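Local coordinates for protein endo-beta-N-acetylglucosaminidase F1 (PDB 6TCV) that probably hydrolyses the N,N'-diacetylchitobiose core of high-mannose N-glycans, as an endo-beta-N-acetylglucosaminidase of a human gut Bacteroides species, at residues A[168-179]-A[398-408]; A[193-201]-A[234-243]. The protein carries 2 engineered substitutions. All blocks are in the same frame, centred on the assembly; numbering follows the deposited sequence.

In the fold
Contact 1 and contact 2 lie in the same barrel sheet and are joined through neighbouring strands 169-175 and 198-209, where Leu-172 probably exchanges backbone hydrogen bonds with Val-198 and Val-200. Both are largely buried. Contact 1 pairs strand with strand along the whole of strand 400-404: its side chains are mainly aromatic, and its far end reaches the bound glycan with polar groups. Contact 2, nested within the chain loop that contact 1 closes, has a single bridge at the start of two strands; the rest is branched aliphatic packing between the sheet and a helix end, reaching solvent at Arg-240. Asp-197 of contact 2 also holds Gln-169 and Gly-170 of contact 1.

Contact 1. Residues A[168-179]-A[398-408]; sequences MQGYLFFEVNDV and YGWFMGFAPSP. With MAN (alpha-D-mannopyranose), chain B; MAN (alpha-D-mannopyranose), chain C; NAG (2-acetamido-2-deoxy-beta-D-glucopyranose), chain D; MAN (alpha-D-mannopyranose), chain E.
Trp-400 lies against Gln-169 where strands 169-175 and 400-404, the first and last of a (beta/alpha)8 barrel, pair in parallel and close it. Six backbone hydrogen bonds run along the seam, from Gln-169 N to Ala-405 N. Gln-169 CB stands over one face of the indole, 3.6 Å from the centroid of the Trp-400 six-membered ring, a CH-pi contact that leaves the amide NE2 to Asp-197. The indole reaches across the neighbouring strand because its CG is anti to the carbonyl carbon (chi1 -62°). With an alanine here, Gln-169 would probably lose the flat surface beneath its CB, and a gap would open beside Tyr-171 CB.

Met-168, flexible and unbranched, bends at chi3 (73°) to bring CE within 3.3 Å of Trp-400 O, while helix 421-426 packs on it. Two residues on, Gly-170 suits its place: its CA sits over the Phe-401 ring, 3.7 Å from the centroid, where a side chain would clash.

Phe-173 fills the other end. Its CB meets Phe-404 CD2 at 3.4 Å, Met-402 SD lies at its ring edge in a Met-aromatic contact, and one face receives the acetyl C8 of the N-acetylglucosamine. Beyond it three sugars share the Glu-175 carboxylate: OE2 accepts from O2 of the beta-mannose and O6 of the chain B mannose, OE1 from O6 of the chain E mannose at 2.7 Å.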
# COMPACT_ATOMS: atom_id res chain seq x y z
N MET A 168 3.62 7.38 -13.05
CA MET A 168 4.02 7.50 -11.66
C MET A 168 2.76 7.72 -10.81
O MET A 168 1.74 8.25 -11.28
CB MET A 168 4.95 8.71 -11.48
CG MET A 168 6.31 8.49 -12.13
SD MET A 168 7.57 9.59 -11.51
CE MET A 168 7.82 8.86 -9.88
N GLN A 169 2.83 7.30 -9.55
CA GLN A 169 1.71 7.37 -8.60
C GLN A 169 2.15 8.13 -7.36
O GLN A 169 3.34 8.17 -7.00
CB GLN A 169 1.21 6.00 -8.25
CG GLN A 169 0.62 5.29 -9.47
CD GLN A 169 0.19 3.90 -9.15
OE1 GLN A 169 0.98 2.94 -9.24
NE2 GLN A 169 -1.04 3.76 -8.74
N GLY A 170 1.17 8.73 -6.68
CA GLY A 170 1.43 9.51 -5.49
C GLY A 170 1.17 8.76 -4.18
O GLY A 170 0.25 7.96 -4.08
N TYR A 171 1.98 9.06 -3.17
CA TYR A 171 1.95 8.44 -1.84
C TYR A 171 2.04 9.55 -0.81
O TYR A 171 3.07 10.23 -0.72
CB TYR A 171 3.13 7.48 -1.74
CG TYR A 171 3.14 6.56 -0.53
CD1 TYR A 171 3.47 7.01 0.73
CD2 TYR A 171 2.86 5.22 -0.68
CE1 TYR A 171 3.48 6.15 1.83
CE2 TYR A 171 2.90 4.35 0.43
CZ TYR A 171 3.19 4.85 1.65
OH TYR A 171 3.25 4.02 2.77
N LEU A 172 0.98 9.76 -0.02
CA LEU A 172 0.87 10.93 0.84
C LEU A 172 0.62 10.54 2.29
O LEU A 172 -0.38 9.88 2.58
CB LEU A 172 -0.30 11.81 0.35
CG LEU A 172 -0.45 13.14 1.06
CD1 LEU A 172 0.76 14.01 0.83
CD2 LEU A 172 -1.72 13.84 0.54
N PHE A 173 1.42 11.06 3.19
CA PHE A 173 1.18 10.90 4.63
C PHE A 173 0.46 12.10 5.19
O PHE A 173 0.90 13.23 4.98
CB PHE A 173 2.48 10.80 5.42
CG PHE A 173 3.34 9.60 5.20
CD1 PHE A 173 4.25 9.55 4.15
CD2 PHE A 173 3.37 8.55 6.14
CE1 PHE A 173 5.15 8.51 4.02
CE2 PHE A 173 4.24 7.48 5.96
CZ PHE A 173 5.12 7.46 4.89
N PHE A 174 -0.63 11.87 5.94
CA PHE A 174 -1.26 12.91 6.75
C PHE A 174 -0.88 12.75 8.21
O PHE A 174 -0.99 11.65 8.77
CB PHE A 174 -2.77 12.81 6.69
CG PHE A 174 -3.33 13.30 5.42
CD1 PHE A 174 -3.54 14.62 5.21
CD2 PHE A 174 -3.58 12.41 4.37
CE1 PHE A 174 -4.03 15.09 3.96
CE2 PHE A 174 -4.06 12.90 3.13
CZ PHE A 174 -4.27 14.19 2.95
N GLU A 175 -0.45 13.85 8.84
CA GLU A 175 -0.30 13.90 10.29
C GLU A 175 -1.70 14.07 10.86
O GLU A 175 -2.21 15.18 11.00
CB GLU A 175 0.63 15.03 10.69
CG GLU A 175 2.10 14.80 10.43
CD GLU A 175 2.89 14.20 11.59
OE1 GLU A 175 2.32 13.42 12.38
OE2 GLU A 175 4.08 14.52 11.70
N VAL A 176 -2.37 12.95 11.13
CA VAL A 176 -3.78 12.99 11.51
C VAL A 176 -4.02 13.55 12.88
O VAL A 176 -5.17 13.79 13.25
CB VAL A 176 -4.45 11.62 11.30
CG1 VAL A 176 -4.41 11.22 9.85
CG2 VAL A 176 -3.85 10.51 12.20
N ASN A 177 -2.97 13.78 13.69
CA ASN A 177 -3.14 14.55 14.90
C ASN A 177 -3.72 15.92 14.56
O ASN A 177 -4.38 16.57 15.41
CB ASN A 177 -1.88 14.68 15.72
CG ASN A 177 -1.47 13.42 16.36
OD1 ASN A 177 -2.27 12.52 16.62
ND2 ASN A 177 -0.20 13.32 16.66
N ASP A 178 -3.38 16.42 13.36
CA ASP A 178 -3.69 17.79 13.02
C ASP A 178 -4.58 17.96 11.79
O ASP A 178 -5.39 18.89 11.77
CB ASP A 178 -2.41 18.64 12.69
CG ASP A 178 -1.40 18.70 13.81
OD1 ASP A 178 -1.80 18.53 14.95
OD2 ASP A 178 -0.32 19.20 13.54
N VAL A 179 -4.51 17.08 10.81
CA VAL A 179 -5.09 17.31 9.48
C VAL A 179 -6.01 16.16 9.12
O VAL A 179 -5.65 14.98 9.19
CB VAL A 179 -4.00 17.51 8.41
CG1 VAL A 179 -4.60 17.73 7.02
CG2 VAL A 179 -3.12 18.76 8.77
N TYR A 398 11.35 5.31 -11.74
CA TYR A 398 10.68 5.33 -10.45
C TYR A 398 9.17 5.26 -10.59
O TYR A 398 8.57 5.84 -11.49
CB TYR A 398 11.07 6.61 -9.68
CG TYR A 398 12.52 6.59 -9.25
CD1 TYR A 398 12.91 5.90 -8.11
CD2 TYR A 398 13.53 7.19 -9.99
CE1 TYR A 398 14.23 5.80 -7.74
CE2 TYR A 398 14.87 7.07 -9.63
CZ TYR A 398 15.22 6.38 -8.52
OH TYR A 398 16.51 6.30 -8.16
N GLY A 399 8.54 4.57 -9.63
CA GLY A 399 7.10 4.39 -9.66
C GLY A 399 6.31 5.40 -8.85
O GLY A 399 5.09 5.56 -9.09
N TRP A 400 6.93 6.08 -7.88
CA TRP A 400 6.20 6.84 -6.85
C TRP A 400 6.85 8.17 -6.57
O TRP A 400 8.09 8.31 -6.63
CB TRP A 400 6.11 6.00 -5.52
CG TRP A 400 5.35 4.73 -5.74
CD1 TRP A 400 5.81 3.55 -6.20
CD2 TRP A 400 3.93 4.56 -5.57
NE1 TRP A 400 4.77 2.65 -6.37
CE2 TRP A 400 3.61 3.27 -5.98
CE3 TRP A 400 2.90 5.39 -5.10
CZ2 TRP A 400 2.31 2.77 -5.97
CZ3 TRP A 400 1.62 4.88 -5.07
CH2 TRP A 400 1.35 3.62 -5.49
N PHE A 401 6.03 9.13 -6.17
CA PHE A 401 6.48 10.33 -5.49
C PHE A 401 5.77 10.40 -4.14
O PHE A 401 4.57 10.10 -4.06
CB PHE A 401 6.24 11.63 -6.33
CG PHE A 401 4.84 11.78 -6.84
CD1 PHE A 401 4.46 11.22 -8.05
CD2 PHE A 401 3.90 12.52 -6.14
CE1 PHE A 401 3.16 11.34 -8.50
CE2 PHE A 401 2.61 12.66 -6.61
CZ PHE A 401 2.23 12.07 -7.78
N MET A 402 6.50 10.78 -3.10
CA MET A 402 5.98 10.78 -1.73
C MET A 402 5.91 12.20 -1.22
O MET A 402 6.79 13.03 -1.52
CB MET A 402 6.79 9.87 -0.84
CG MET A 402 6.33 9.78 0.61
SD MET A 402 7.00 11.06 1.72
CE MET A 402 8.31 10.09 2.51
N GLY A 403 4.86 12.47 -0.45
CA GLY A 403 4.70 13.72 0.27
C GLY A 403 4.27 13.44 1.70
O GLY A 403 3.69 12.39 2.00
N PHE A 404 4.64 14.34 2.59
CA PHE A 404 4.43 14.22 4.04
C PHE A 404 3.92 15.48 4.69
O PHE A 404 4.56 16.53 4.55
CB PHE A 404 5.73 13.73 4.68
CG PHE A 404 5.66 13.48 6.16
CD1 PHE A 404 5.92 14.53 7.06
CD2 PHE A 404 5.32 12.26 6.69
CE1 PHE A 404 5.83 14.33 8.41
CE2 PHE A 404 5.21 12.07 8.04
CZ PHE A 404 5.45 13.09 8.94
N ALA A 405 2.81 15.40 5.40
CA ALA A 405 2.29 16.41 6.32
C ALA A 405 1.83 17.66 5.57
O ALA A 405 2.13 18.76 6.03
CB ALA A 405 3.29 16.72 7.42
N PRO A 406 1.03 17.57 4.53
CA PRO A 406 0.42 18.79 3.99
C PRO A 406 -0.63 19.30 4.96
O PRO A 406 -1.28 18.53 5.67
CB PRO A 406 -0.26 18.28 2.73
CG PRO A 406 -0.69 16.92 3.09
CD PRO A 406 0.45 16.35 3.94
N SER A 407 -0.86 20.61 4.99
CA SER A 407 -1.98 21.16 5.76
C SER A 407 -2.58 22.33 4.98
O SER A 407 -1.86 23.04 4.26
CB SER A 407 -1.53 21.69 7.13
OG SER A 407 -0.55 22.70 6.98
N PRO A 408 -3.89 22.57 5.14
CA PRO A 408 -4.52 23.65 4.37
C PRO A 408 -3.86 25.01 4.56
O PRO A 408 -3.73 25.77 3.59
CB PRO A 408 -5.97 23.61 4.90
CG PRO A 408 -6.18 22.15 5.27
CD PRO A 408 -4.88 21.69 5.82
C1 MAN B . 5.75 18.31 14.76
C2 MAN B . 4.76 19.04 15.66
C3 MAN B . 3.39 18.38 15.55
C4 MAN B . 2.98 18.36 14.08
C5 MAN B . 4.02 17.68 13.18
C6 MAN B . 3.74 17.79 11.69
O2 MAN B . 4.58 20.40 15.22
O3 MAN B . 2.42 19.03 16.36
O4 MAN B . 1.78 17.62 13.87
O5 MAN B . 5.30 18.30 13.41
O6 MAN B . 4.69 17.04 10.93
C1 MAN C . 0.05 11.52 20.18
C2 MAN C . -1.22 12.34 20.02
C3 MAN C . -0.90 13.83 19.98
C4 MAN C . -0.08 14.22 21.20
C5 MAN C . 1.17 13.36 21.22
C6 MAN C . 2.04 13.61 22.43
O2 MAN C . -2.11 12.02 21.10
O3 MAN C . -2.12 14.55 19.89
O4 MAN C . 0.31 15.59 21.12
O5 MAN C . 0.79 11.98 21.30
O6 MAN C . 3.28 12.88 22.30
C1 NAG D . 10.48 11.56 10.16
C2 NAG D . 9.18 10.82 10.45
C3 NAG D . 8.22 11.57 11.36
C4 NAG D . 8.71 12.99 11.60
C5 NAG D . 9.10 13.58 10.26
C6 NAG D . 9.47 15.06 10.33
C7 NAG D . 8.10 9.21 8.93
C8 NAG D . 7.51 9.02 7.55
N2 NAG D . 8.54 10.43 9.21
O3 NAG D . 8.11 10.88 12.61
O4 NAG D . 7.61 13.74 12.15
O5 NAG D . 10.26 12.91 9.74
O6 NAG D . 9.94 15.50 9.09
O7 NAG D . 8.18 8.29 9.76
C1 MAN E . 3.13 11.68 18.37
C2 MAN E . 2.04 10.84 19.03
C3 MAN E . 1.96 9.51 18.32
C4 MAN E . 1.77 9.68 16.82
C5 MAN E . 2.82 10.62 16.23
C6 MAN E . 2.52 11.03 14.80
O2 MAN E . 0.81 11.59 18.98
O3 MAN E . 0.85 8.77 18.83
O4 MAN E . 1.94 8.43 16.16
O5 MAN E . 2.85 11.85 17.00
O6 MAN E . 3.51 11.96 14.34
O HOH W 1 3.62 3.31 -10.00
O HOH W 2 -0.70 16.52 7.61

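Contact 2. Residues A[193-201]-A[234-243]; sequences KLLWDVVVL and LQPLRRRGVK
Leu-201 and Leu-234 reach toward each other tip to tip, CD1 of Leu-201 lying 3.8 Å from CD1 of Leu-234. In both leucines CG is anti to the carbonyl carbon and the chain is extended at chi2, a shape that carries the methyl pair far enough to bridge strand and helix start. Val-199 and Val-242 instead meet at about a right angle, CG1 against CG1 at 3.8 Å; the compact branching of valine lets the residue just before strand 243-249 pack closely on strand 198-209. Leu-237 CD1 adds a looser touch to Val-199 CG2. Leu-194 also lies crosswise, its CD1 serving two partners: Val-242 CG2 at 3.8 Å and the aliphatic CB of Arg-240, whose charged end extends beyond the contact.

These residues belong to a beta-alpha-beta crossover of the (beta/alpha)8 barrel, which links parallel strands 198-209 and 243-249 through a further strand, 214-218, antiparallel to the first, and then a run of short helices. A Schellman motif ends the last of them: Val-242 N bonds to Leu-237 O and Gly-241 N to Arg-238 O. Gly-241 takes the positive phi (96°) at which a CB would jam against the preceding carbonyl oxygen.

The chain then enters the sheet. Lys-243 N gives an almost straight bond to Asp-197 O (2.9 Å, 178°), and Lys-243 O accepts from Val-199 N at 2.8 Å. On the face of Val-198, the Lys-243 stem crosses that valine obliquely, with CB 4.2 Å from Val-198 CG2. In the conformer described, the chain end leads away from segment 193-201 and NZ forms a salt bridge with Glu-38 of strand 34-39.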
# COMPACT_ATOMS: atom_id res chain seq x y z
N LYS A 193 -8.58 14.17 -12.34
CA LYS A 193 -8.06 13.02 -11.62
C LYS A 193 -7.49 13.41 -10.27
O LYS A 193 -6.83 14.44 -10.13
CB LYS A 193 -6.96 12.32 -12.46
CG LYS A 193 -7.55 11.61 -13.67
CD LYS A 193 -8.36 10.39 -13.30
CE LYS A 193 -8.85 9.63 -14.52
NZ LYS A 193 -9.54 8.41 -14.11
N LEU A 194 -7.65 12.55 -9.28
CA LEU A 194 -7.03 12.78 -7.97
C LEU A 194 -5.54 12.45 -8.06
O LEU A 194 -5.12 11.42 -8.64
CB LEU A 194 -7.63 11.86 -6.90
CG LEU A 194 -9.07 12.23 -6.55
CD1 LEU A 194 -9.71 11.10 -5.72
CD2 LEU A 194 -9.15 13.52 -5.81
N LEU A 195 -4.71 13.32 -7.50
CA LEU A 195 -3.26 13.16 -7.56
C LEU A 195 -2.77 11.99 -6.73
O LEU A 195 -1.86 11.28 -7.17
CB LEU A 195 -2.59 14.45 -7.07
CG LEU A 195 -1.08 14.50 -7.10
CD1 LEU A 195 -0.57 14.37 -8.50
CD2 LEU A 195 -0.59 15.77 -6.44
N TRP A 196 -3.27 11.82 -5.51
CA TRP A 196 -2.64 10.93 -4.52
C TRP A 196 -3.32 9.57 -4.50
O TRP A 196 -4.36 9.35 -3.88
CB TRP A 196 -2.66 11.56 -3.13
CG TRP A 196 -1.94 12.85 -3.06
CD1 TRP A 196 -2.51 14.09 -2.99
CD2 TRP A 196 -0.51 13.07 -3.08
NE1 TRP A 196 -1.52 15.06 -2.96
CE2 TRP A 196 -0.29 14.46 -3.01
CE3 TRP A 196 0.61 12.23 -3.13
CZ2 TRP A 196 0.96 15.01 -3.00
CZ3 TRP A 196 1.86 12.80 -3.08
CH2 TRP A 196 2.02 14.16 -3.03
N ASP A 197 -2.69 8.61 -5.16
CA ASP A 197 -3.20 7.24 -5.29
C ASP A 197 -3.29 6.54 -3.95
O ASP A 197 -4.17 5.70 -3.74
CB ASP A 197 -2.26 6.42 -6.19
CG ASP A 197 -2.12 6.98 -7.58
OD1 ASP A 197 -1.51 8.05 -7.74
OD2 ASP A 197 -2.63 6.31 -8.53
N VAL A 198 -2.33 6.81 -3.05
CA VAL A 198 -2.20 6.15 -1.75
C VAL A 198 -2.00 7.19 -0.68
O VAL A 198 -1.19 8.11 -0.86
CB VAL A 198 -1.02 5.16 -1.76
CG1 VAL A 198 -0.82 4.54 -0.39
CG2 VAL A 198 -1.21 4.10 -2.85
N VAL A 199 -2.75 7.08 0.42
CA VAL A 199 -2.59 7.97 1.57
C VAL A 199 -2.41 7.17 2.84
O VAL A 199 -2.90 6.04 2.92
CB VAL A 199 -3.75 8.96 1.69
CG1 VAL A 199 -3.98 9.75 0.39
CG2 VAL A 199 -5.01 8.30 2.15
N VAL A 200 -1.63 7.71 3.76
CA VAL A 200 -1.32 7.07 5.03
C VAL A 200 -1.85 7.90 6.18
O VAL A 200 -1.61 9.12 6.27
CB VAL A 200 0.19 6.87 5.17
CG1 VAL A 200 0.52 6.20 6.50
CG2 VAL A 200 0.75 6.06 4.04
N LEU A 201 -2.53 7.22 7.11
CA LEU A 201 -2.94 7.82 8.38
C LEU A 201 -1.79 7.72 9.35
O LEU A 201 -1.55 6.65 9.94
CB LEU A 201 -4.18 7.12 8.90
CG LEU A 201 -5.29 6.93 7.87
CD1 LEU A 201 -6.46 6.15 8.51
CD2 LEU A 201 -5.76 8.23 7.24
N LEU A 234 -13.02 8.38 6.11
CA LEU A 234 -12.03 7.61 5.36
C LEU A 234 -12.63 6.95 4.13
O LEU A 234 -12.10 7.07 3.02
CB LEU A 234 -11.39 6.50 6.22
CG LEU A 234 -10.74 7.00 7.49
CD1 LEU A 234 -10.19 5.79 8.25
CD2 LEU A 234 -9.63 7.96 7.22
N GLN A 235 -13.79 6.33 4.26
CA GLN A 235 -14.40 5.64 3.12
C GLN A 235 -14.72 6.55 1.95
O GLN A 235 -14.69 6.05 0.80
CB GLN A 235 -15.62 4.83 3.58
CG GLN A 235 -15.29 3.73 4.60
CD GLN A 235 -14.25 2.72 4.18
OE1 GLN A 235 -14.20 2.34 3.02
NE2 GLN A 235 -13.34 2.37 5.07
N PRO A 236 -15.02 7.85 2.12
CA PRO A 236 -15.25 8.69 0.92
C PRO A 236 -14.05 8.71 0.00
O PRO A 236 -14.19 8.89 -1.21
CB PRO A 236 -15.58 10.07 1.49
CG PRO A 236 -16.14 9.77 2.87
CD PRO A 236 -15.33 8.59 3.36
N LEU A 237 -12.85 8.57 0.54
CA LEU A 237 -11.65 8.47 -0.28
C LEU A 237 -11.59 7.16 -1.03
O LEU A 237 -11.26 7.12 -2.22
CB LEU A 237 -10.41 8.64 0.55
CG LEU A 237 -10.31 9.88 1.43
CD1 LEU A 237 -9.00 9.87 2.21
CD2 LEU A 237 -10.45 11.10 0.54
N ARG A 238 -11.92 6.06 -0.34
CA ARG A 238 -11.85 4.73 -0.95
C ARG A 238 -12.86 4.58 -2.06
O ARG A 238 -12.58 3.93 -3.08
CB ARG A 238 -12.04 3.64 0.11
CG ARG A 238 -10.91 3.71 1.13
CD ARG A 238 -10.96 2.54 2.12
NE ARG A 238 -10.64 1.30 1.44
CZ ARG A 238 -11.49 0.35 1.12
NH1 ARG A 238 -12.78 0.41 1.41
NH2 ARG A 238 -11.03 -0.73 0.47
N ARG A 239 -14.03 5.18 -1.93
CA ARG A 239 -15.04 5.15 -2.99
C ARG A 239 -14.52 5.76 -4.28
O ARG A 239 -15.07 5.44 -5.36
CB ARG A 239 -16.34 5.81 -2.56
CG ARG A 239 -17.07 5.12 -1.50
CD ARG A 239 -18.50 5.64 -1.36
NE ARG A 239 -18.66 7.05 -0.99
CZ ARG A 239 -18.76 7.50 0.26
NH1 ARG A 239 -18.75 6.65 1.27
NH2 ARG A 239 -18.94 8.80 0.49
N ARG A 240 -13.59 6.70 -4.19
CA ARG A 240 -13.01 7.37 -5.35
C ARG A 240 -11.72 6.71 -5.79
O ARG A 240 -11.04 7.21 -6.71
CB ARG A 240 -12.76 8.86 -5.07
CG ARG A 240 -14.04 9.63 -4.86
CD ARG A 240 -13.76 11.07 -4.48
NE ARG A 240 -15.02 11.77 -4.25
CZ ARG A 240 -15.45 12.84 -4.90
NH1 ARG A 240 -14.77 13.41 -5.83
NH2 ARG A 240 -16.60 13.36 -4.53
N GLY A 241 -11.36 5.57 -5.21
CA GLY A 241 -10.23 4.81 -5.70
C GLY A 241 -8.94 5.06 -4.96
O GLY A 241 -7.92 4.48 -5.33
N VAL A 242 -8.93 5.93 -3.96
CA VAL A 242 -7.72 6.18 -3.18
C VAL A 242 -7.52 5.01 -2.21
O VAL A 242 -8.49 4.54 -1.57
CB VAL A 242 -7.87 7.49 -2.38
CG1 VAL A 242 -6.68 7.76 -1.49
CG2 VAL A 242 -8.09 8.67 -3.31
N LYS A 243 -6.28 4.55 -2.08
CA LYS A 243 -5.99 3.50 -1.10
C LYS A 243 -5.56 4.14 0.21
O LYS A 243 -4.59 4.92 0.23
CB LYS A 243 -4.88 2.59 -1.62
CG LYS A 243 -5.25 1.82 -2.87
CD LYS A 243 -4.12 0.91 -3.30
CE LYS A 243 -4.59 -0.08 -4.36
NZ LYS A 243 -5.08 0.61 -5.55